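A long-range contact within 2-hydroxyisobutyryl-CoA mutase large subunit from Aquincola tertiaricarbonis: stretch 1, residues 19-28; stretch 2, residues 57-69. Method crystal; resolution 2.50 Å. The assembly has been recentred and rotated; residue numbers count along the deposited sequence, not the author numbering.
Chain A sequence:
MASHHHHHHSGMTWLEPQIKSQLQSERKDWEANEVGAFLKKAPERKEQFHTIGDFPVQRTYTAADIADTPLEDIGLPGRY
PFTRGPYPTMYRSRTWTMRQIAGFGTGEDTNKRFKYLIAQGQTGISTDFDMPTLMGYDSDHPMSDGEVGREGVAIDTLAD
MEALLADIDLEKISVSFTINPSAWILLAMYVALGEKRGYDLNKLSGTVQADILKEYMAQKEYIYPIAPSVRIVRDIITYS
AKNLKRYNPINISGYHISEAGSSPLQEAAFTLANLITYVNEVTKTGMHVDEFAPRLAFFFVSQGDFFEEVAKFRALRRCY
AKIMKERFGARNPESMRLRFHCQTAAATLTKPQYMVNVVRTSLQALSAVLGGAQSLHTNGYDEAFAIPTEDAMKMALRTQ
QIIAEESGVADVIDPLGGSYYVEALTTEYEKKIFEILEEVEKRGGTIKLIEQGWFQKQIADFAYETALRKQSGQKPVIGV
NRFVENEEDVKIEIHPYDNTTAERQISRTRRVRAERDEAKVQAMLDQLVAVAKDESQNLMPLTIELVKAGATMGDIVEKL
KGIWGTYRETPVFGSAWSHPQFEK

Stretch 1 19-28: IKSQLQSERK
Stretch 2 57-69: VQRTYTAADIADT

One face of a helix packs against an irregular loop through a small apolar patch of leucine and alanines, flanked along the helix by two salt bridges, with 443 Å² buried in total.

Stretch 1 is helical throughout, with phi/psi near -60/-45 and i to i+4 bonds such as Leu23 N to Ile19 O (2.8 Å) and Arg27 N to Leu23 O (3.0 Å). That periodicity places Lys20, Leu23 and Arg27 on the side facing stretch 2, while Ser21, Gln22 and Ser25 make no contact. Stretch 2 runs extended through Thr60 and Tyr61 (phi/psi -151/157 and -118/138). Residues 63-65 then take helical phi/psi, and a type I turn spans Ile66 to Thr69, closed by Thr69 N to Ile66 O at 3.0 Å. The register is set by Lys20 and Ala64, whose CA atoms lie 5.3 Å apart.

So close an approach suits alanine, whose methyl adds little bulk. CA-to-CB of both Leu23 and Ala64 points toward the opposing stretch, bringing Leu23 CB to 4.1 Å from Ala64 CB. Leu23 (chi1 m, chi2 t) carries CD1 to 3.8 Å from Ala63 CB and 3.7 Å from Ala64 N. Gln24 CG lies 4.0 Å from Ala64 CB.

Lys20 starts sideways but is extended, all four chi angles being t, so its aliphatic stem lies along the loop: CG is 4.1 Å from Ala64 CB, and CD is 3.9 Å from Ala67 CB. The stem thus extends the apolar patch, and Lys20 NZ reaches Asp68 OD1 at 3.5 Å, a long salt bridge at an exposed residue.

Arg27 has more of its surface covered by the other stretch (108 Å²) than any other residue here. With chi1 t, chi2 t and chi3 p, its guanidinium meets the Asp65 carboxylate (chi1 m) in a salt bridge: Arg27 NH2 donates to Asp65 OD1 at 2.8 Å (150°), Arg27 NH1 to Asp65 OD2 at 3.2 Å (147°), and a weak bond joins Arg27 NH2 to Asp65 OD2 at 3.3 Å. Asp65 OD1 lies at the guanidinium edge, near its plane. Thr60 O also lies at the edge, 3.2 Å from Arg27 NH1, but the angle is too poor for a hydrogen bond. Over one face sits Thr62 OG1, 3.7 Å from Arg27 NH2.

Within its own stretch, Asp65 OD2 accepts from Thr62 N at 2.6 Å (168°) and, weakly, from Thr62 OG1 (chi1 p) at 3.5 Å. Its carboxylate therefore links loop to helix.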

# COMPACT_ATOMS: atom_id res chain seq x y z
N ILE A 19 -11.29 -35.68 10.42
CA ILE A 19 -10.62 -34.39 10.63
C ILE A 19 -11.64 -33.22 10.62
O ILE A 19 -11.53 -32.34 11.48
CB ILE A 19 -9.43 -34.19 9.65
CG1 ILE A 19 -8.48 -35.43 9.59
CG2 ILE A 19 -8.65 -32.88 9.95
CD1 ILE A 19 -7.59 -35.72 10.83
N LYS A 20 -12.63 -33.22 9.67
CA LYS A 20 -13.68 -32.19 9.59
C LYS A 20 -14.46 -32.11 10.91
O LYS A 20 -14.79 -31.01 11.36
CB LYS A 20 -14.66 -32.44 8.42
CG LYS A 20 -15.57 -31.23 8.13
CD LYS A 20 -16.67 -31.49 7.09
CE LYS A 20 -17.67 -30.35 7.07
NZ LYS A 20 -18.73 -30.54 6.04
N SER A 21 -14.74 -33.29 11.50
CA SER A 21 -15.45 -33.46 12.77
C SER A 21 -14.62 -32.88 13.88
O SER A 21 -15.16 -32.11 14.69
CB SER A 21 -15.72 -34.94 13.04
OG SER A 21 -16.68 -35.44 12.12
N GLN A 22 -13.31 -33.22 13.92
CA GLN A 22 -12.35 -32.72 14.90
C GLN A 22 -12.31 -31.19 14.85
O GLN A 22 -12.47 -30.56 15.90
CB GLN A 22 -10.95 -33.28 14.61
CG GLN A 22 -10.62 -34.59 15.32
CD GLN A 22 -9.24 -35.09 14.95
OE1 GLN A 22 -8.25 -34.33 14.89
NE2 GLN A 22 -9.14 -36.39 14.72
N LEU A 23 -12.17 -30.61 13.64
CA LEU A 23 -12.13 -29.16 13.43
C LEU A 23 -13.35 -28.45 13.99
O LEU A 23 -13.19 -27.47 14.72
CB LEU A 23 -11.96 -28.79 11.94
CG LEU A 23 -10.62 -29.11 11.28
CD1 LEU A 23 -10.72 -28.94 9.78
CD2 LEU A 23 -9.53 -28.24 11.83
N GLN A 24 -14.56 -28.96 13.66
CA GLN A 24 -15.84 -28.38 14.09
C GLN A 24 -16.05 -28.51 15.60
O GLN A 24 -16.61 -27.61 16.22
CB GLN A 24 -17.01 -29.01 13.31
CG GLN A 24 -17.13 -28.56 11.85
CD GLN A 24 -18.18 -29.37 11.11
OE1 GLN A 24 -17.93 -30.50 10.68
NE2 GLN A 24 -19.37 -28.82 10.96
N SER A 25 -15.59 -29.62 16.19
CA SER A 25 -15.69 -29.88 17.62
C SER A 25 -14.74 -28.94 18.37
O SER A 25 -15.16 -28.30 19.34
CB SER A 25 -15.37 -31.34 17.92
OG SER A 25 -15.29 -31.61 19.31
N GLU A 26 -13.48 -28.85 17.89
CA GLU A 26 -12.43 -28.00 18.45
C GLU A 26 -12.79 -26.53 18.43
O GLU A 26 -12.46 -25.83 19.39
CB GLU A 26 -11.10 -28.20 17.70
CG GLU A 26 -10.29 -29.40 18.18
CD GLU A 26 -9.05 -29.72 17.36
OE1 GLU A 26 -8.56 -28.83 16.63
OE2 GLU A 26 -8.57 -30.87 17.46
N ARG A 27 -13.44 -26.04 17.35
CA ARG A 27 -13.83 -24.63 17.23
C ARG A 27 -14.93 -24.29 18.23
O ARG A 27 -14.83 -23.24 18.90
CB ARG A 27 -14.20 -24.22 15.80
CG ARG A 27 -14.97 -22.89 15.76
CD ARG A 27 -14.86 -22.13 14.47
NE ARG A 27 -15.46 -22.85 13.36
CZ ARG A 27 -15.26 -22.54 12.10
NH1 ARG A 27 -14.47 -21.52 11.77
NH2 ARG A 27 -15.85 -23.24 11.14
N LYS A 28 -15.95 -25.17 18.37
CA LYS A 28 -17.06 -25.00 19.32
C LYS A 28 -16.53 -24.90 20.74
O LYS A 28 -17.04 -24.10 21.52
CB LYS A 28 -18.11 -26.13 19.19
CG LYS A 28 -19.00 -26.01 17.95
CD LYS A 28 -20.14 -24.96 18.09
CE LYS A 28 -21.11 -24.93 16.93
NZ LYS A 28 -22.09 -23.83 17.08
N VAL A 57 -19.02 -12.03 7.65
CA VAL A 57 -17.75 -12.72 7.84
C VAL A 57 -17.63 -13.39 9.21
O VAL A 57 -18.15 -12.87 10.21
CB VAL A 57 -16.51 -11.88 7.48
CG1 VAL A 57 -16.54 -11.47 6.02
CG2 VAL A 57 -16.36 -10.65 8.38
N GLN A 58 -16.97 -14.57 9.24
CA GLN A 58 -16.72 -15.30 10.50
C GLN A 58 -15.45 -14.70 11.18
O GLN A 58 -14.63 -14.08 10.50
CB GLN A 58 -16.50 -16.80 10.23
CG GLN A 58 -17.71 -17.54 9.60
CD GLN A 58 -17.37 -18.93 9.08
OE1 GLN A 58 -16.33 -19.51 9.40
NE2 GLN A 58 -18.22 -19.49 8.27
N ARG A 59 -15.29 -14.92 12.51
CA ARG A 59 -14.13 -14.50 13.30
C ARG A 59 -12.86 -15.06 12.67
O ARG A 59 -11.87 -14.34 12.52
CB ARG A 59 -14.29 -14.97 14.76
CG ARG A 59 -13.08 -14.71 15.66
CD ARG A 59 -13.34 -15.08 17.12
NE ARG A 59 -14.45 -14.31 17.67
CZ ARG A 59 -15.69 -14.78 17.84
NH1 ARG A 59 -15.97 -16.05 17.57
NH2 ARG A 59 -16.64 -13.98 18.30
N THR A 60 -12.91 -16.35 12.27
CA THR A 60 -11.84 -17.09 11.60
C THR A 60 -12.45 -18.18 10.72
O THR A 60 -13.58 -18.61 10.95
CB THR A 60 -10.77 -17.59 12.61
OG1 THR A 60 -9.47 -17.45 12.04
CG2 THR A 60 -11.01 -19.03 13.12
N TYR A 61 -11.69 -18.62 9.71
CA TYR A 61 -12.08 -19.68 8.79
C TYR A 61 -11.09 -20.85 8.93
O TYR A 61 -9.88 -20.64 9.08
CB TYR A 61 -12.16 -19.15 7.34
CG TYR A 61 -13.30 -18.18 7.09
CD1 TYR A 61 -13.22 -16.85 7.52
CD2 TYR A 61 -14.44 -18.57 6.41
CE1 TYR A 61 -14.27 -15.96 7.33
CE2 TYR A 61 -15.50 -17.68 6.18
CZ TYR A 61 -15.41 -16.37 6.64
OH TYR A 61 -16.45 -15.51 6.44
N THR A 62 -11.61 -22.09 8.93
CA THR A 62 -10.81 -23.31 9.03
C THR A 62 -11.03 -24.13 7.77
O THR A 62 -11.80 -23.71 6.90
CB THR A 62 -11.15 -24.09 10.31
OG1 THR A 62 -12.51 -24.56 10.25
CG2 THR A 62 -10.88 -23.27 11.58
N ALA A 63 -10.36 -25.30 7.65
CA ALA A 63 -10.51 -26.17 6.48
C ALA A 63 -11.93 -26.70 6.36
O ALA A 63 -12.37 -27.00 5.25
CB ALA A 63 -9.53 -27.31 6.55
N ALA A 64 -12.66 -26.80 7.52
CA ALA A 64 -14.03 -27.28 7.60
C ALA A 64 -14.99 -26.41 6.77
O ALA A 64 -15.91 -26.93 6.11
CB ALA A 64 -14.48 -27.36 9.06
N ASP A 65 -14.75 -25.09 6.79
CA ASP A 65 -15.54 -24.07 6.09
C ASP A 65 -15.49 -24.21 4.57
O ASP A 65 -16.39 -23.73 3.91
CB ASP A 65 -15.10 -22.65 6.50
CG ASP A 65 -15.23 -22.38 7.98
OD1 ASP A 65 -16.35 -22.53 8.52
OD2 ASP A 65 -14.21 -22.03 8.60
N ILE A 66 -14.43 -24.84 4.04
CA ILE A 66 -14.25 -25.01 2.59
C ILE A 66 -14.36 -26.45 2.09
O ILE A 66 -14.21 -26.69 0.90
CB ILE A 66 -13.00 -24.24 2.06
CG1 ILE A 66 -11.68 -24.72 2.70
CG2 ILE A 66 -13.20 -22.73 2.20
CD1 ILE A 66 -10.47 -24.55 1.78
N ALA A 67 -14.63 -27.40 3.01
CA ALA A 67 -14.77 -28.84 2.74
C ALA A 67 -15.82 -29.16 1.67
O ALA A 67 -15.66 -30.13 0.94
CB ALA A 67 -15.09 -29.58 4.03
N ASP A 68 -16.88 -28.33 1.57
CA ASP A 68 -17.94 -28.52 0.59
C ASP A 68 -17.58 -28.01 -0.81
O ASP A 68 -18.26 -28.36 -1.77
CB ASP A 68 -19.30 -28.03 1.12
CG ASP A 68 -19.78 -28.75 2.40
OD1 ASP A 68 -19.40 -29.93 2.61
OD2 ASP A 68 -20.55 -28.13 3.17
N THR A 69 -16.47 -27.24 -0.95
CA THR A 69 -15.97 -26.80 -2.25
C THR A 69 -14.95 -27.85 -2.72
O THR A 69 -13.92 -28.04 -2.07
CB THR A 69 -15.32 -25.40 -2.18
OG1 THR A 69 -16.25 -24.45 -1.69
CG2 THR A 69 -14.79 -24.95 -3.52